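Long-range contacts in beta-mannosidase (Trichoderma harzianum, PDB 4CVU), which probably hydrolyses beta-mannosidic bonds, releasing mannose from the non-reducing ends of beta-mannosides and manno-oligosaccharides, as a retaining glycoside hydrolase of family 2: residues N230-I235 / A526-S531; N255-F260 / T298-V303; T570-Y575 / T583-V588; F595-M600 / A680-S685. All blocks are in the same frame, centred on the assembly; numbering follows the deposited sequence.

Contact 1 (N230-I235 / A526-S531); sequences NTDIDI and AANSHS. With NAG (2-acetamido-2-deoxy-beta-D-glucopyranose), chain E; NAG (2-acetamido-2-deoxy-beta-D-glucopyranose), chain B.
D234 reaches from its strand into the turn S529-S531, and both of its carboxylate oxygens find donors there. OD2 takes the backbone N-H of H530 at 2.6 Å through its syn lone pair, a nearly straight bond at 164°. OD1 is met by OG of S531 at 2.7 Å, almost along the C-O axis, and N476 gives OD1 a second donor. CG of D234 lies anti to the backbone N (chi1 -164°), on the side of the turn; OD2 also comes near CA of S529. One step along the same strand face, OD2 of D232 lies only 2.5 Å from the carbonyl O of N528, on helix 506-528. R473 adds a weak, long ion pair to D232 and a hydrogen bond to OD1 of N528.

The outer side is looser. The H530 ring is partly exposed, and its NE2 makes a weak bond, 3.1 Å at 133°, to O7 of the glycan's first NAG; the next NAG brushes CB of A527. Three donors converging on the buried D234 would be expected to keep that carboxylate ionised and to hold the S529-S531 turn against the strand.

Contact 2 (N255-F260 / T298-V303); sequences NASLDF and TVTGSV. With NAG (2-acetamido-2-deoxy-beta-D-glucopyranose), chain E; MAN (alpha-D-mannopyranose), chain C.
S257 and T300 face each other as a non-hydrogen-bonded pair of antiparallel strands, and their hydroxyls close the gap: OG to OG1 is 2.8 Å, and either could donate. S257 holds OG anti to its own backbone N (chi1 -174°), which carries the oxygen across to T300, and R473 also bonds to it. Two residues along, D259 and T298 lie side by side and point the same way. OG1 of T298 donates to OD1 of D259 at 2.7 Å, on the anti side of the carboxylate and 17° out of its plane. A mannose of the attached glycan completes the group: its O6 donates to the same OD1 at 2.7 Å and its O4 to OG1 of T298 at 2.6 Å. OD2 of D259 turns to a salt bridge with R473.

The strands are neighbours in the antiparallel sheet of the immunoglobulin-like beta-sandwich domain of family 2, and the face bearing S257, T300 and D259 is the one on which the glycan lies. That glycan starts at N255, whose ND2 is bound covalently to C1 of the first NAG (1.5 Å).

The side chains of A256, L258 and V299 on the other face are apolar. CB of L258 meets CG1 of V299 at 4.0 Å, and both side chains pack on V330. Paired backbone bonds join L258 with V299 and A256 with G301. CG of F260 sits between the backbone N and the carbonyl carbon (chi1 59°). CE2 of its ring comes to 3.2 Å from N of T298 and 4.1 Å from CG1 of V299, with N of V299 at the ring edge, in plane.

Contact 3 (T570-Y575 / T583-V588); sequences TDFYNY and TSAYPV. With CD (cadmium ion), chain D.
The F572 ring is inserted against A585, Y586 and P587, each of which meets a different part of it. The carbonyl O of A585 approaches the ring obliquely, 3.0 Å from F572 CE1. On the same side of the ring, P587 CD lies against F572 CD1 at 3.4 Å. Y586 presents its edge to the face of F572 in an offset edge-to-face pair, centroids 5.5 Å apart and planes at 69°. The closest atoms of this pair are Y586 CD1 and F572 CE2, 3.5 Å apart. CA of Y586 sits over one face of the F572 ring toward its rim, and the opposite face is covered at its centre by the backbone N of N574. CG of F572 lies anti to the backbone N (chi1 -160°), on the side of this loop. Two residues earlier on the strand, CG2 of T570 touches CB of P587 at 3.7 Å.

A water at the F572 ring edge, in its plane, links the two segments: it accepts from ND2 of N574 (3.1 Å) and donates to O of A585 (2.8 Å). In the next shell, Y586 is anchored through its OH to S580 O and S685 OG, and E686 and Y690 of helix 664-692 pack against F572. D571 points away from the loop and binds a cadmium ion through OD1, together with two waters.

Backbone bonds from T570 to N593 and from F572 to G596 pair this strand in parallel with 592-595. This fits the sixth and seventh strands of the (beta/alpha)8 barrel of family 2 enzymes, with P587 and its neighbours on the connection between them.

Contact 4 (F595-M600 / A680-S685); sequences FGFISM and ADMYKS
Y683 lays its phenol end against the backbone at G596: CZ is 3.4 Å and OH 3.0 Å from the glycine CA, and no side chain stands between the two. The hydroxyl accepts the backbone N-H of F597 at 3.0 Å and is also hydrogen-bonded to the carbonyl O of W706, so one buried oxygen joins three parts of the chain. CG of Y683 lies anti to its carbonyl carbon (chi1 -76°), which starts the ring off from the helix beside the backbone N.

On one side of this polar centre is F595, whose ring meets that of Y683 obliquely, the centroids 5.9 Å apart and the planes at 52°; the nearest atoms are CE2 of F595 and CD2 of Y683, 4.4 Å apart. Beyond G596 in the other direction, the side chain of M682 crosses that of F597 at about a right angle. Its sulfur stands 5.0 Å from the centroid of the F597 ring and 51° off the normal, an oblique Met-aromatic contact in which SD comes to 4.1 Å from CD2 of F597.

All five of these residues are buried. Strand 592-595 is consistent with the seventh barrel strand of family 2 enzymes, and the contact joins the segment following it to helix 664-692. Rings of that helix close in edge-to-face, F678 on F597 and Y690 on F595. F597 also rests on A651 of helix 638-655, and Y683 on L729 of helix 729-736. A backbone bond ties F595 to W706, and the segment leaves strand 592-595 and runs on past helices 638-655, 664-692 and 729-736.

Overall arrangement
From the N terminus, strand 227-237 opens contact 1, which closes some 290 residues later at residues 526-531. Contact 2 lies wholly within that long loop and closes a short one of its own. Their centres are 9 Å apart because strands 227-237 and 252-261 are sheet neighbours; both contacts also touch the glycan on N255. Contact 1 thus fastens the immunoglobulin-like domain to helix 506-528, consistent with a helix of the (beta/alpha)8 barrel. Contact 3 follows in series with a loop of seven residues, and contact 4 then spans 79 more, bringing helix 664-692 back. These two meet through Y586-S685 and F572-G596, their centres about 38 to 47 Å from those of contacts 1 and 2. None of the loops cross.

Contact 1 (N230-I235 / A526-S531)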
# COMPACT_ATOMS: atom_id res chain seq x y z
N ASN A 230 -30.80 -30.84 -11.87
CA ASN A 230 -29.89 -31.49 -10.92
C ASN A 230 -29.99 -33.03 -11.12
O ASN A 230 -31.06 -33.55 -11.46
CB ASN A 230 -30.28 -31.13 -9.48
CG ASN A 230 -29.24 -31.54 -8.46
OD1 ASN A 230 -28.09 -31.76 -8.79
ND2 ASN A 230 -29.64 -31.60 -7.18
N THR A 231 -28.90 -33.75 -10.89
CA THR A 231 -28.85 -35.19 -11.16
C THR A 231 -28.07 -35.93 -10.07
O THR A 231 -26.90 -35.63 -9.82
CB THR A 231 -28.20 -35.45 -12.53
OG1 THR A 231 -29.00 -34.86 -13.58
CG2 THR A 231 -28.06 -36.95 -12.79
N ASP A 232 -28.73 -36.87 -9.40
CA ASP A 232 -28.11 -37.70 -8.36
C ASP A 232 -27.74 -39.03 -9.00
O ASP A 232 -28.63 -39.78 -9.44
CB ASP A 232 -29.09 -37.89 -7.19
CG ASP A 232 -28.48 -38.69 -6.02
OD1 ASP A 232 -27.49 -39.46 -6.21
OD2 ASP A 232 -29.04 -38.59 -4.89
N ILE A 233 -26.43 -39.29 -9.08
CA ILE A 233 -25.90 -40.61 -9.48
C ILE A 233 -25.32 -41.24 -8.24
O ILE A 233 -24.47 -40.59 -7.53
CB ILE A 233 -24.80 -40.52 -10.54
CG1 ILE A 233 -25.25 -39.71 -11.78
CG2 ILE A 233 -24.37 -41.92 -10.97
CD1 ILE A 233 -26.43 -40.28 -12.53
N ASP A 234 -25.77 -42.44 -7.93
CA ASP A 234 -25.32 -43.16 -6.73
C ASP A 234 -24.82 -44.52 -7.22
O ASP A 234 -25.60 -45.36 -7.67
CB ASP A 234 -26.47 -43.33 -5.73
CG ASP A 234 -25.99 -43.71 -4.34
OD1 ASP A 234 -24.77 -43.58 -4.00
OD2 ASP A 234 -26.85 -44.14 -3.55
N ILE A 235 -23.50 -44.67 -7.21
CA ILE A 235 -22.87 -45.92 -7.55
C ILE A 235 -22.39 -46.57 -6.26
O ILE A 235 -21.57 -46.00 -5.53
CB ILE A 235 -21.70 -45.73 -8.50
CG1 ILE A 235 -22.20 -45.08 -9.80
CG2 ILE A 235 -21.08 -47.07 -8.80
CD1 ILE A 235 -21.11 -44.74 -10.78
N ALA A 526 -29.67 -40.50 3.57
CA ALA A 526 -29.99 -41.90 3.29
C ALA A 526 -31.03 -42.07 2.16
O ALA A 526 -30.92 -43.01 1.36
CB ALA A 526 -30.44 -42.63 4.55
N ALA A 527 -31.97 -41.15 2.07
CA ALA A 527 -32.91 -41.15 0.98
C ALA A 527 -32.24 -40.96 -0.38
O ALA A 527 -32.73 -41.43 -1.40
CB ALA A 527 -33.95 -40.08 1.19
N ASN A 528 -31.11 -40.25 -0.40
CA ASN A 528 -30.45 -39.84 -1.66
C ASN A 528 -29.06 -40.42 -1.93
O ASN A 528 -28.44 -40.10 -2.95
CB ASN A 528 -30.44 -38.31 -1.73
CG ASN A 528 -31.84 -37.75 -1.97
OD1 ASN A 528 -32.33 -37.75 -3.09
ND2 ASN A 528 -32.46 -37.26 -0.91
N SER A 529 -28.60 -41.29 -1.03
CA SER A 529 -27.28 -41.91 -1.16
C SER A 529 -27.17 -43.19 -0.34
O SER A 529 -27.51 -43.17 0.85
CB SER A 529 -26.17 -40.92 -0.68
OG SER A 529 -24.88 -41.41 -0.99
N HIS A 530 -26.72 -44.27 -0.97
CA HIS A 530 -26.40 -45.54 -0.26
C HIS A 530 -24.88 -45.64 0.00
O HIS A 530 -24.44 -46.49 0.77
CB HIS A 530 -26.84 -46.79 -1.07
CG HIS A 530 -28.32 -46.90 -1.28
ND1 HIS A 530 -29.19 -47.24 -0.26
CD2 HIS A 530 -29.08 -46.73 -2.39
CE1 HIS A 530 -30.43 -47.25 -0.74
NE2 HIS A 530 -30.39 -46.95 -2.03
N SER A 531 -24.10 -44.75 -0.64
CA SER A 531 -22.66 -44.88 -0.73
C SER A 531 -21.87 -44.01 0.29
O SER A 531 -20.74 -44.35 0.65
CB SER A 531 -22.22 -44.55 -2.16
OG SER A 531 -22.59 -43.24 -2.53
C1 NAG E . -32.35 -44.40 -6.36
C2 NAG E . -33.02 -45.39 -5.41
C3 NAG E . -34.39 -44.87 -5.02
C4 NAG E . -34.26 -43.47 -4.39
C5 NAG E . -33.47 -42.56 -5.33
C6 NAG E . -33.11 -41.19 -4.78
C7 NAG E . -32.37 -47.73 -5.69
C8 NAG E . -32.55 -49.00 -6.47
N2 NAG E . -33.09 -46.69 -6.06
O3 NAG E . -34.94 -45.77 -4.09
O4 NAG E . -35.54 -42.90 -4.18
O5 NAG E . -32.25 -43.16 -5.70
O6 NAG E . -32.56 -40.43 -5.85
O7 NAG E . -31.58 -47.71 -4.74
C1 NAG B . -35.75 -42.39 -2.86
C2 NAG B . -36.85 -41.32 -2.84
C3 NAG B . -37.02 -40.80 -1.43
C4 NAG B . -37.20 -41.93 -0.45
C5 NAG B . -36.10 -42.98 -0.64
C6 NAG B . -36.29 -44.19 0.29
C7 NAG B . -36.91 -40.26 -5.05
C8 NAG B . -36.52 -39.10 -5.92
N2 NAG B . -36.55 -40.24 -3.77
O3 NAG B . -38.17 -40.00 -1.35
O4 NAG B . -37.07 -41.47 0.88
O5 NAG B . -36.06 -43.42 -1.97
O6 NAG B . -37.64 -44.65 0.20
O7 NAG B . -37.57 -41.16 -5.55

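Contact 2 (N255-F260 / T298-V303)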
# COMPACT_ATOMS: atom_id res chain seq x y z
N ASN A 255 -27.50 -46.04 -9.83
CA ASN A 255 -28.80 -45.44 -9.70
C ASN A 255 -28.77 -43.99 -10.19
O ASN A 255 -27.90 -43.24 -9.81
CB ASN A 255 -29.23 -45.48 -8.23
CG ASN A 255 -30.69 -45.15 -8.02
OD1 ASN A 255 -31.51 -45.23 -8.94
ND2 ASN A 255 -31.02 -44.79 -6.79
N ALA A 256 -29.73 -43.61 -11.03
CA ALA A 256 -29.74 -42.30 -11.63
C ALA A 256 -31.08 -41.66 -11.41
O ALA A 256 -32.07 -42.17 -11.87
CB ALA A 256 -29.45 -42.40 -13.12
N SER A 257 -31.10 -40.54 -10.71
CA SER A 257 -32.32 -39.81 -10.41
C SER A 257 -32.17 -38.37 -10.92
O SER A 257 -31.24 -37.63 -10.52
CB SER A 257 -32.59 -39.86 -8.90
OG SER A 257 -33.84 -39.28 -8.59
N LEU A 258 -33.06 -37.96 -11.81
CA LEU A 258 -32.92 -36.67 -12.51
C LEU A 258 -34.04 -35.69 -12.18
O LEU A 258 -35.21 -36.02 -12.37
CB LEU A 258 -32.93 -36.91 -14.02
CG LEU A 258 -31.63 -37.35 -14.70
CD1 LEU A 258 -31.26 -38.79 -14.39
CD2 LEU A 258 -31.79 -37.16 -16.21
N ASP A 259 -33.67 -34.48 -11.73
CA ASP A 259 -34.61 -33.38 -11.52
C ASP A 259 -34.68 -32.52 -12.79
O ASP A 259 -33.68 -32.37 -13.48
CB ASP A 259 -34.19 -32.52 -10.32
CG ASP A 259 -34.08 -33.33 -9.03
OD1 ASP A 259 -34.91 -34.23 -8.84
OD2 ASP A 259 -33.15 -33.09 -8.22
N PHE A 260 -35.86 -31.98 -13.10
CA PHE A 260 -36.07 -31.26 -14.37
C PHE A 260 -37.24 -30.25 -14.33
O PHE A 260 -38.03 -30.24 -13.40
CB PHE A 260 -36.28 -32.28 -15.51
CG PHE A 260 -37.47 -33.20 -15.30
CD1 PHE A 260 -38.75 -32.83 -15.68
CD2 PHE A 260 -37.31 -34.43 -14.67
CE1 PHE A 260 -39.85 -33.67 -15.45
CE2 PHE A 260 -38.40 -35.27 -14.43
CZ PHE A 260 -39.67 -34.89 -14.81
N THR A 298 -39.26 -35.20 -11.36
CA THR A 298 -38.17 -36.14 -11.21
C THR A 298 -38.42 -37.47 -11.89
O THR A 298 -39.55 -37.94 -11.96
CB THR A 298 -37.83 -36.35 -9.72
OG1 THR A 298 -37.47 -35.09 -9.13
CG2 THR A 298 -36.66 -37.33 -9.56
N VAL A 299 -37.34 -38.05 -12.41
CA VAL A 299 -37.40 -39.38 -13.01
C VAL A 299 -36.15 -40.16 -12.58
O VAL A 299 -35.02 -39.62 -12.56
CB VAL A 299 -37.54 -39.31 -14.54
CG1 VAL A 299 -36.33 -38.69 -15.18
CG2 VAL A 299 -37.80 -40.71 -15.11
N THR A 300 -36.36 -41.42 -12.19
CA THR A 300 -35.33 -42.25 -11.59
C THR A 300 -35.33 -43.66 -12.16
O THR A 300 -36.39 -44.24 -12.42
CB THR A 300 -35.58 -42.37 -10.07
OG1 THR A 300 -35.76 -41.07 -9.50
CG2 THR A 300 -34.44 -43.09 -9.38
N GLY A 301 -34.14 -44.22 -12.33
CA GLY A 301 -33.99 -45.65 -12.68
C GLY A 301 -32.63 -46.17 -12.28
O GLY A 301 -31.73 -45.39 -11.94
N SER A 302 -32.47 -47.49 -12.32
CA SER A 302 -31.19 -48.10 -11.97
C SER A 302 -30.78 -49.23 -12.89
O SER A 302 -31.58 -49.73 -13.69
CB SER A 302 -31.20 -48.61 -10.52
OG SER A 302 -31.83 -49.86 -10.42
N VAL A 303 -29.53 -49.65 -12.76
CA VAL A 303 -29.00 -50.79 -13.51
C VAL A 303 -27.90 -51.45 -12.72
O VAL A 303 -27.17 -50.78 -11.98
CB VAL A 303 -28.49 -50.37 -14.90
CG1 VAL A 303 -27.30 -49.45 -14.83
CG2 VAL A 303 -28.13 -51.60 -15.73
C1 NAG E . -32.35 -44.40 -6.36
C2 NAG E . -33.02 -45.39 -5.41
C3 NAG E . -34.39 -44.87 -5.02
C4 NAG E . -34.26 -43.47 -4.39
C5 NAG E . -33.47 -42.56 -5.33
C6 NAG E . -33.11 -41.19 -4.78
C7 NAG E . -32.37 -47.73 -5.69
C8 NAG E . -32.55 -49.00 -6.47
N2 NAG E . -33.09 -46.69 -6.06
O3 NAG E . -34.94 -45.77 -4.09
O4 NAG E . -35.54 -42.90 -4.18
O5 NAG E . -32.25 -43.16 -5.70
O6 NAG E . -32.56 -40.43 -5.85
O7 NAG E . -31.58 -47.71 -4.74
C1 MAN C . -38.37 -33.54 -3.09
C2 MAN C . -39.28 -32.69 -3.94
C3 MAN C . -39.66 -33.45 -5.20
C4 MAN C . -38.41 -34.02 -5.89
C5 MAN C . -37.45 -34.69 -4.92
C6 MAN C . -36.14 -35.07 -5.61
O2 MAN C . -38.60 -31.50 -4.32
O3 MAN C . -40.31 -32.57 -6.09
O4 MAN C . -38.77 -35.02 -6.83
O5 MAN C . -37.20 -33.88 -3.83
O6 MAN C . -35.50 -33.97 -6.20

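Contact 3 (T570-Y575 / T583-V588)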
# COMPACT_ATOMS: atom_id res chain seq x y z
N THR A 570 -9.60 -36.39 17.51
CA THR A 570 -9.04 -35.43 18.47
C THR A 570 -8.79 -34.04 17.85
O THR A 570 -8.52 -33.93 16.66
CB THR A 570 -7.72 -35.93 19.05
OG1 THR A 570 -6.80 -36.22 17.98
CG2 THR A 570 -7.93 -37.18 19.91
N ASP A 571 -8.88 -33.01 18.70
CA ASP A 571 -8.33 -31.65 18.43
C ASP A 571 -7.08 -31.35 19.29
O ASP A 571 -6.82 -31.99 20.32
CB ASP A 571 -9.35 -30.60 18.80
CG ASP A 571 -9.65 -30.60 20.28
OD1 ASP A 571 -10.16 -31.60 20.78
OD2 ASP A 571 -9.37 -29.59 20.96
N PHE A 572 -6.30 -30.36 18.92
CA PHE A 572 -5.26 -29.94 19.83
C PHE A 572 -4.91 -28.52 19.58
O PHE A 572 -4.31 -28.16 18.56
CB PHE A 572 -3.99 -30.83 19.79
CG PHE A 572 -3.15 -30.71 21.02
CD1 PHE A 572 -3.69 -31.01 22.27
CD2 PHE A 572 -1.87 -30.23 20.96
CE1 PHE A 572 -2.94 -30.87 23.42
CE2 PHE A 572 -1.11 -30.08 22.11
CZ PHE A 572 -1.64 -30.41 23.35
N TYR A 573 -5.34 -27.68 20.53
CA TYR A 573 -5.03 -26.28 20.45
C TYR A 573 -4.53 -25.80 21.79
O TYR A 573 -5.00 -24.80 22.31
CB TYR A 573 -6.27 -25.51 20.03
CG TYR A 573 -6.76 -25.80 18.64
CD1 TYR A 573 -6.12 -25.26 17.53
CD2 TYR A 573 -7.92 -26.55 18.44
CE1 TYR A 573 -6.61 -25.47 16.26
CE2 TYR A 573 -8.41 -26.78 17.18
CZ TYR A 573 -7.75 -26.24 16.09
OH TYR A 573 -8.28 -26.49 14.85
N ASN A 574 -3.56 -26.49 22.35
CA ASN A 574 -2.93 -26.01 23.56
C ASN A 574 -1.94 -24.89 23.21
O ASN A 574 -0.97 -25.10 22.50
CB ASN A 574 -2.26 -27.19 24.27
CG ASN A 574 -1.80 -26.85 25.66
OD1 ASN A 574 -1.38 -25.72 25.93
ND2 ASN A 574 -1.86 -27.84 26.56
N TYR A 575 -2.20 -23.68 23.72
CA TYR A 575 -1.43 -22.47 23.37
C TYR A 575 -0.39 -22.12 24.46
O TYR A 575 0.28 -21.07 24.42
CB TYR A 575 -2.38 -21.31 23.08
CG TYR A 575 -3.25 -21.51 21.84
CD1 TYR A 575 -2.68 -21.49 20.58
CD2 TYR A 575 -4.62 -21.71 21.93
CE1 TYR A 575 -3.43 -21.69 19.44
CE2 TYR A 575 -5.39 -21.91 20.80
CZ TYR A 575 -4.79 -21.90 19.53
OH TYR A 575 -5.51 -22.09 18.38
N THR A 583 5.33 -34.53 24.11
CA THR A 583 4.37 -35.51 23.60
C THR A 583 3.41 -36.08 24.65
O THR A 583 2.36 -36.61 24.28
CB THR A 583 5.05 -36.71 22.94
OG1 THR A 583 5.95 -37.29 23.88
CG2 THR A 583 5.82 -36.28 21.69
N SER A 584 3.71 -35.93 25.94
CA SER A 584 2.74 -36.35 26.95
C SER A 584 1.56 -35.36 27.08
O SER A 584 0.59 -35.66 27.75
CB SER A 584 3.42 -36.62 28.30
OG SER A 584 4.13 -35.51 28.77
N ALA A 585 1.63 -34.21 26.39
CA ALA A 585 0.52 -33.29 26.34
C ALA A 585 -0.42 -33.48 25.12
O ALA A 585 -1.52 -32.94 25.13
CB ALA A 585 1.00 -31.85 26.41
N TYR A 586 0.01 -34.26 24.12
CA TYR A 586 -0.81 -34.52 22.94
C TYR A 586 -1.95 -35.55 23.17
O TYR A 586 -1.81 -36.47 23.97
CB TYR A 586 0.05 -34.96 21.75
CG TYR A 586 1.20 -34.03 21.37
CD1 TYR A 586 1.26 -32.70 21.80
CD2 TYR A 586 2.23 -34.50 20.57
CE1 TYR A 586 2.33 -31.88 21.44
CE2 TYR A 586 3.31 -33.70 20.22
CZ TYR A 586 3.37 -32.40 20.65
OH TYR A 586 4.42 -31.65 20.25
N PRO A 587 -3.07 -35.38 22.47
CA PRO A 587 -4.22 -36.28 22.73
C PRO A 587 -4.01 -37.67 22.12
O PRO A 587 -3.49 -37.77 21.01
CB PRO A 587 -5.38 -35.56 22.04
CG PRO A 587 -4.74 -34.76 20.97
CD PRO A 587 -3.42 -34.31 21.52
N VAL A 588 -4.36 -38.73 22.86
CA VAL A 588 -4.35 -40.10 22.35
C VAL A 588 -5.72 -40.47 21.74
O VAL A 588 -6.64 -40.76 22.47
CB VAL A 588 -3.94 -41.11 23.46
CG1 VAL A 588 -4.01 -42.53 22.96
CG2 VAL A 588 -2.49 -40.85 23.92
CD CD D . -10.10 -32.12 22.90
O HOH W 1 -2.27 -30.88 26.93
O HOH W 2 -9.93 -32.88 25.36
O HOH W 3 -9.60 -34.66 21.90

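Contact 4 (F595-M600 / A680-S685)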
# COMPACT_ATOMS: atom_id res chain seq x y z
N PHE A 595 -5.64 -29.57 14.41
CA PHE A 595 -4.58 -29.16 15.36
C PHE A 595 -3.74 -28.04 14.78
O PHE A 595 -3.51 -27.99 13.56
CB PHE A 595 -3.69 -30.33 15.78
CG PHE A 595 -3.06 -31.06 14.62
CD1 PHE A 595 -3.76 -32.05 13.92
CD2 PHE A 595 -1.74 -30.79 14.25
CE1 PHE A 595 -3.17 -32.73 12.86
CE2 PHE A 595 -1.15 -31.47 13.19
CZ PHE A 595 -1.85 -32.45 12.51
N GLY A 596 -3.32 -27.12 15.64
CA GLY A 596 -2.46 -26.00 15.17
C GLY A 596 -2.10 -24.90 16.15
O GLY A 596 -2.41 -24.98 17.35
N PHE A 597 -1.35 -23.93 15.62
CA PHE A 597 -0.83 -22.75 16.31
C PHE A 597 -0.74 -21.71 15.17
O PHE A 597 -0.44 -22.12 14.07
CB PHE A 597 0.56 -23.03 16.80
CG PHE A 597 1.00 -22.16 17.94
CD1 PHE A 597 1.62 -20.97 17.74
CD2 PHE A 597 0.78 -22.58 19.27
CE1 PHE A 597 2.02 -20.17 18.79
CE2 PHE A 597 1.18 -21.82 20.31
CZ PHE A 597 1.80 -20.62 20.11
N ILE A 598 -1.00 -20.40 15.37
CA ILE A 598 -0.91 -19.39 14.26
C ILE A 598 0.48 -18.93 13.90
O ILE A 598 1.40 -19.04 14.75
CB ILE A 598 -1.80 -18.17 14.53
CG1 ILE A 598 -1.26 -17.37 15.73
CG2 ILE A 598 -3.24 -18.60 14.78
CD1 ILE A 598 -1.82 -15.97 15.87
N SER A 599 0.74 -18.35 12.70
CA SER A 599 2.03 -17.80 12.52
C SER A 599 1.80 -16.64 11.50
O SER A 599 0.77 -16.63 10.83
CB SER A 599 2.94 -18.87 11.91
OG SER A 599 2.56 -19.20 10.53
N MET A 600 2.74 -15.71 11.47
CA MET A 600 2.68 -14.57 10.55
C MET A 600 2.83 -15.04 9.15
O MET A 600 3.55 -15.99 8.89
CB MET A 600 3.85 -13.63 10.82
CG MET A 600 3.84 -12.71 11.99
SD MET A 600 2.44 -11.66 12.02
CE MET A 600 2.83 -10.45 13.25
N ALA A 680 6.00 -24.79 12.18
CA ALA A 680 6.41 -25.98 11.42
C ALA A 680 6.86 -27.11 12.36
O ALA A 680 6.46 -28.26 12.21
CB ALA A 680 7.53 -25.64 10.52
N ASP A 681 7.72 -26.75 13.28
CA ASP A 681 8.34 -27.73 14.16
C ASP A 681 7.29 -28.35 15.08
O ASP A 681 7.36 -29.54 15.39
CB ASP A 681 9.49 -27.08 14.95
CG ASP A 681 10.83 -27.06 14.16
OD1 ASP A 681 10.95 -27.80 13.17
OD2 ASP A 681 11.76 -26.29 14.54
N MET A 682 6.37 -27.53 15.59
CA MET A 682 5.26 -28.06 16.40
C MET A 682 4.34 -29.00 15.60
O MET A 682 3.98 -30.05 16.10
CB MET A 682 4.46 -26.96 17.09
CG MET A 682 3.59 -27.50 18.24
SD MET A 682 2.44 -26.28 18.92
CE MET A 682 1.45 -26.02 17.47
N TYR A 683 4.01 -28.67 14.34
CA TYR A 683 3.15 -29.55 13.56
C TYR A 683 3.85 -30.88 13.30
O TYR A 683 3.25 -31.95 13.46
CB TYR A 683 2.69 -28.89 12.23
CG TYR A 683 1.61 -27.85 12.38
CD1 TYR A 683 1.72 -26.85 13.33
CD2 TYR A 683 0.54 -27.80 11.50
CE1 TYR A 683 0.76 -25.87 13.44
CE2 TYR A 683 -0.41 -26.80 11.60
CZ TYR A 683 -0.28 -25.84 12.57
OH TYR A 683 -1.20 -24.85 12.73
N LYS A 684 5.14 -30.81 12.94
CA LYS A 684 6.00 -31.99 12.75
C LYS A 684 5.95 -32.86 13.98
O LYS A 684 5.76 -34.08 13.91
CB LYS A 684 7.42 -31.55 12.50
CG LYS A 684 8.43 -32.66 12.34
CD LYS A 684 9.85 -32.13 12.57
CE LYS A 684 10.89 -33.18 12.44
NZ LYS A 684 12.26 -32.61 12.68
N SER A 685 6.15 -32.21 15.12
CA SER A 685 6.10 -32.91 16.39
C SER A 685 4.75 -33.64 16.64
O SER A 685 4.71 -34.77 17.21
CB SER A 685 6.41 -31.95 17.53
OG SER A 685 6.45 -32.65 18.78